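Local coordinates for protein peptidoglycan glycosyltransferase (Atopobium parvulum, PDB 4OVD) that belongs to the penicillin-binding proteins, with a dimerisation domain followed by a transpeptidase-type domain, at residues L286-I300 / G411-Y425. Residues are numbered along the deposited sequence; the frame is centred on the assembly and turned at random.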
# COMPACT_ATOMS: atom_id res chain seq x y z
N LEU A 286 3.97 -5.47 -1.25
CA LEU A 286 2.99 -4.66 -0.49
C LEU A 286 1.94 -5.40 0.28
O LEU A 286 1.31 -4.87 1.18
CB LEU A 286 2.16 -3.82 -1.46
CG LEU A 286 2.99 -2.74 -2.11
CD1 LEU A 286 2.26 -2.17 -3.27
CD2 LEU A 286 3.25 -1.68 -1.07
N VAL A 287 1.59 -6.53 -0.25
CA VAL A 287 0.56 -7.44 0.28
C VAL A 287 1.06 -8.55 1.14
O VAL A 287 0.48 -8.91 2.21
CB VAL A 287 -0.14 -8.09 -0.97
CG1 VAL A 287 -1.15 -9.09 -0.58
CG2 VAL A 287 -0.82 -6.98 -1.78
N SER A 288 2.10 -9.19 0.66
CA SER A 288 2.58 -10.34 1.36
C SER A 288 3.84 -10.17 2.17
O SER A 288 4.20 -11.10 2.81
CB SER A 288 2.75 -11.48 0.33
OG SER A 288 3.62 -11.00 -0.66
N SER A 289 4.57 -9.08 2.12
CA SER A 289 5.72 -8.98 3.03
C SER A 289 5.37 -7.98 4.14
O SER A 289 4.54 -7.07 3.94
CB SER A 289 6.97 -8.49 2.27
OG SER A 289 7.21 -9.36 1.21
N ILE A 290 5.98 -8.14 5.30
CA ILE A 290 5.71 -7.29 6.45
C ILE A 290 6.99 -6.61 6.85
O ILE A 290 8.10 -7.13 6.63
CB ILE A 290 5.13 -8.01 7.65
CG1 ILE A 290 6.10 -9.01 8.24
CG2 ILE A 290 3.80 -8.73 7.26
CD1 ILE A 290 5.47 -9.70 9.48
N TYR A 291 6.80 -5.40 7.37
CA TYR A 291 7.88 -4.52 7.74
C TYR A 291 7.46 -3.77 8.98
O TYR A 291 6.26 -3.69 9.26
CB TYR A 291 8.05 -3.45 6.64
CG TYR A 291 8.42 -4.05 5.32
CD1 TYR A 291 9.75 -4.36 5.01
CD2 TYR A 291 7.47 -4.31 4.37
CE1 TYR A 291 10.09 -4.97 3.83
CE2 TYR A 291 7.80 -4.91 3.16
CZ TYR A 291 9.11 -5.22 2.88
OH TYR A 291 9.40 -5.84 1.69
N GLU A 292 8.43 -3.22 9.69
CA GLU A 292 8.13 -2.29 10.81
C GLU A 292 7.91 -1.00 10.03
O GLU A 292 8.79 -0.55 9.33
CB GLU A 292 9.30 -2.20 11.77
CG GLU A 292 8.95 -1.43 12.96
CD GLU A 292 10.05 -1.44 13.98
OE1 GLU A 292 11.06 -0.74 13.77
OE2 GLU A 292 9.82 -2.04 15.02
N PRO A 293 6.68 -0.45 10.09
CA PRO A 293 6.31 0.67 9.26
C PRO A 293 7.05 1.92 9.56
O PRO A 293 7.34 2.66 8.63
CB PRO A 293 4.79 0.81 9.49
CG PRO A 293 4.55 0.20 10.81
CD PRO A 293 5.54 -0.92 10.91
N GLY A 294 7.40 2.18 10.81
CA GLY A 294 8.12 3.41 11.01
C GLY A 294 7.24 4.66 10.88
O GLY A 294 6.00 4.61 10.98
N SER A 295 7.89 5.76 10.55
CA SER A 295 7.27 7.07 10.60
C SER A 295 6.07 7.35 9.74
O SER A 295 5.26 8.21 10.07
CB SER A 295 8.38 8.15 10.59
OG SER A 295 9.27 7.88 9.57
N VAL A 296 5.87 6.56 8.68
CA VAL A 296 4.68 6.75 7.87
C VAL A 296 3.42 6.41 8.76
O VAL A 296 2.26 6.85 8.51
CB VAL A 296 4.94 5.89 6.60
CG1 VAL A 296 4.56 4.44 6.78
CG2 VAL A 296 4.34 6.46 5.38
N PHE A 297 3.62 5.72 9.86
CA PHE A 297 2.52 5.36 10.73
C PHE A 297 2.01 6.59 11.56
O PHE A 297 0.92 6.54 12.14
CB PHE A 297 3.00 4.32 11.70
CG PHE A 297 1.92 3.47 12.30
CD1 PHE A 297 1.32 2.49 11.51
CD2 PHE A 297 1.45 3.67 13.61
CE1 PHE A 297 0.32 1.70 12.04
CE2 PHE A 297 0.42 2.93 14.09
CZ PHE A 297 -0.11 1.90 13.33
N LYS A 298 2.80 7.67 11.64
CA LYS A 298 2.44 8.78 12.51
C LYS A 298 1.13 9.46 12.13
O LYS A 298 0.55 10.14 12.92
CB LYS A 298 3.55 9.79 12.57
CG LYS A 298 4.80 9.20 13.14
CD LYS A 298 5.91 10.21 13.18
CE LYS A 298 7.21 9.53 13.55
NZ LYS A 298 8.31 10.48 13.61
N VAL A 299 0.67 9.27 10.91
CA VAL A 299 -0.61 9.81 10.45
C VAL A 299 -1.77 9.09 11.17
O VAL A 299 -2.81 9.68 11.46
CB VAL A 299 -0.67 9.63 8.94
CG1 VAL A 299 -2.08 9.79 8.44
CG2 VAL A 299 0.30 10.63 8.29
N ILE A 300 -1.55 7.81 11.47
CA ILE A 300 -2.53 7.01 12.23
C ILE A 300 -2.57 7.49 13.67
O ILE A 300 -3.60 7.75 14.23
CB ILE A 300 -2.17 5.50 12.08
CG1 ILE A 300 -2.44 5.16 10.62
CG2 ILE A 300 -3.04 4.64 12.91
CD1 ILE A 300 -1.74 3.97 10.09
N GLY A 411 5.45 4.06 14.94
CA GLY A 411 5.56 2.95 14.03
C GLY A 411 6.58 1.84 14.31
O GLY A 411 6.99 1.15 13.35
N GLN A 412 6.97 1.67 15.58
CA GLN A 412 7.88 0.59 15.99
C GLN A 412 7.13 -0.36 16.86
O GLN A 412 6.13 -0.01 17.47
CB GLN A 412 9.13 1.13 16.64
CG GLN A 412 9.89 1.98 15.60
CD GLN A 412 11.33 2.34 16.00
OE1 GLN A 412 11.86 1.84 16.98
NE2 GLN A 412 11.93 3.27 15.27
N GLY A 413 7.63 -1.59 16.91
CA GLY A 413 7.00 -2.64 17.72
C GLY A 413 5.82 -3.39 17.09
O GLY A 413 5.06 -4.04 17.80
N LEU A 414 5.62 -3.24 15.78
CA LEU A 414 4.65 -3.99 15.03
C LEU A 414 5.22 -4.18 13.64
O LEU A 414 6.05 -3.42 13.22
CB LEU A 414 3.31 -3.29 14.86
CG LEU A 414 3.04 -1.81 14.56
CD1 LEU A 414 4.16 -0.90 14.22
CD2 LEU A 414 1.77 -1.54 13.77
N ALA A 415 4.68 -5.13 12.91
CA ALA A 415 5.15 -5.39 11.57
C ALA A 415 3.92 -5.73 10.78
O ALA A 415 3.15 -6.71 11.10
CB ALA A 415 6.11 -6.56 11.60
N ILE A 416 3.76 -4.98 9.69
CA ILE A 416 2.62 -5.11 8.83
C ILE A 416 2.99 -4.88 7.39
O ILE A 416 4.00 -4.28 7.10
CB ILE A 416 1.55 -4.06 9.23
CG1 ILE A 416 2.12 -2.66 9.10
CG2 ILE A 416 1.01 -4.41 10.61
CD1 ILE A 416 1.25 -1.50 9.62
N PRO A 417 2.15 -5.35 6.48
CA PRO A 417 2.40 -5.07 5.09
C PRO A 417 2.00 -3.65 4.87
O PRO A 417 1.04 -3.18 5.51
CB PRO A 417 1.41 -6.01 4.36
CG PRO A 417 0.34 -6.26 5.34
CD PRO A 417 0.98 -6.21 6.68
N PHE A 418 2.65 -2.98 3.92
CA PHE A 418 2.37 -1.60 3.65
C PHE A 418 0.95 -1.36 3.11
O PHE A 418 0.40 -0.28 3.28
CB PHE A 418 3.42 -0.93 2.80
CG PHE A 418 4.66 -0.52 3.58
CD1 PHE A 418 4.62 0.54 4.45
CD2 PHE A 418 5.83 -1.21 3.42
CE1 PHE A 418 5.74 0.90 5.20
CE2 PHE A 418 6.92 -0.91 4.21
CZ PHE A 418 6.90 0.15 5.07
N ILE A 419 0.33 -2.40 2.54
CA ILE A 419 -1.03 -2.27 2.05
C ILE A 419 -2.00 -1.88 3.20
O ILE A 419 -3.01 -1.17 2.98
CB ILE A 419 -1.50 -3.54 1.30
CG1 ILE A 419 -2.78 -3.24 0.46
CG2 ILE A 419 -1.71 -4.68 2.27
CD1 ILE A 419 -2.58 -2.22 -0.68
N GLN A 420 -1.63 -2.21 4.43
CA GLN A 420 -2.44 -1.81 5.57
C GLN A 420 -2.29 -0.31 5.85
O GLN A 420 -3.24 0.38 6.26
CB GLN A 420 -2.02 -2.60 6.80
CG GLN A 420 -2.58 -4.01 6.81
CD GLN A 420 -2.30 -4.75 8.08
OE1 GLN A 420 -2.01 -4.14 9.16
NE2 GLN A 420 -2.42 -6.07 8.01
N VAL A 421 -1.09 0.19 5.61
CA VAL A 421 -0.82 1.61 5.81
C VAL A 421 -1.56 2.37 4.75
O VAL A 421 -2.21 3.39 5.03
CB VAL A 421 0.67 1.93 5.74
CG1 VAL A 421 0.88 3.41 5.90
CG2 VAL A 421 1.41 1.14 6.83
N ILE A 422 -1.45 1.90 3.51
CA ILE A 422 -2.12 2.53 2.41
C ILE A 422 -3.59 2.57 2.68
O ILE A 422 -4.23 3.61 2.55
CB ILE A 422 -1.80 1.75 1.12
CG1 ILE A 422 -0.30 1.88 0.77
CG2 ILE A 422 -2.66 2.22 -0.01
CD1 ILE A 422 0.12 1.04 -0.38
N ARG A 423 -4.14 1.47 3.13
CA ARG A 423 -5.55 1.41 3.38
C ARG A 423 -5.92 2.44 4.46
O ARG A 423 -6.93 3.14 4.36
CB ARG A 423 -5.98 0.02 3.77
CG ARG A 423 -7.46 -0.07 4.01
CD ARG A 423 -7.90 -1.42 4.52
NE ARG A 423 -9.36 -1.40 4.68
CZ ARG A 423 -10.03 -2.13 5.56
NH1 ARG A 423 -9.39 -2.90 6.45
NH2 ARG A 423 -11.34 -2.03 5.60
N ALA A 424 -5.14 2.53 5.51
CA ALA A 424 -5.43 3.50 6.56
C ALA A 424 -5.44 4.92 6.01
O ALA A 424 -6.37 5.68 6.32
CB ALA A 424 -4.42 3.39 7.69
N TYR A 425 -4.45 5.26 5.15
CA TYR A 425 -4.38 6.60 4.59
C TYR A 425 -5.64 6.95 3.79
O TYR A 425 -6.04 8.13 3.74
CB TYR A 425 -3.14 6.74 3.72
CG TYR A 425 -1.88 7.11 4.49
CD1 TYR A 425 -1.47 6.42 5.59
CD2 TYR A 425 -1.12 8.17 4.08
CE1 TYR A 425 -0.25 6.74 6.25
CE2 TYR A 425 0.04 8.54 4.73
CZ TYR A 425 0.49 7.83 5.81
OH TYR A 425 1.64 8.28 6.46
O HOH W 1 4.62 -4.58 2.59
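Tyr-291 and Ile-416 form a single antiparallel bridge at the middle of a long, buried contact in the transpeptidase domain, where the loop between helices 285-288 and 298-307 runs against the segment leading into helix 418-429 and the first turns of that helix. Both backbone bonds of this hydrogen-bonded pair are made, Ile-416 N to Tyr-291 O at 2.8 Å and Tyr-291 N to Ile-416 O, the latter reached from above the carbonyl plane.

Beyond the bridge, Gly-294 N gives its hydrogen to Gly-411 O. Glu-292, its CG anti to the backbone N (chi1 -173°), stretches out to the turn there: Gly-413 N donates to Glu-292 OE2 at 2.9 Å, meeting it from above the carboxylate plane, while OE1 is hydrogen-bonded to Tyr-504 OH. Toward the other end, Ile-419 N bonds Leu-286 O, and a water joins Ser-289 O to Phe-418 N.

The Phe-418 ring touches both the Tyr-291 ring and Val-296. It lies nearly parallel to the Tyr-291 ring but slid aside, planes at 27° and centroids 5.4 Å apart, and Val-296 CG1 meets its edge. Pro-293 packs its CD on Leu-414 CD1 (3.6 Å). One helical turn past Val-421, Tyr-425 OH donates to a lone pair of Val-296 O at 2.6 Å, in the carbonyl plane, while Val-299 CG1 sits over one face of the Tyr-425 ring in a CH-pi contact.

Around the contact, Leu-286 and Ile-419 rest on Met-251 of strand 248-253, Ile-422 reaches Met-526 of strand 525-532, and Val-299 and Tyr-425 touch Lys-490 of strand 487-495, so the paired segments lie against the five-stranded antiparallel sheet.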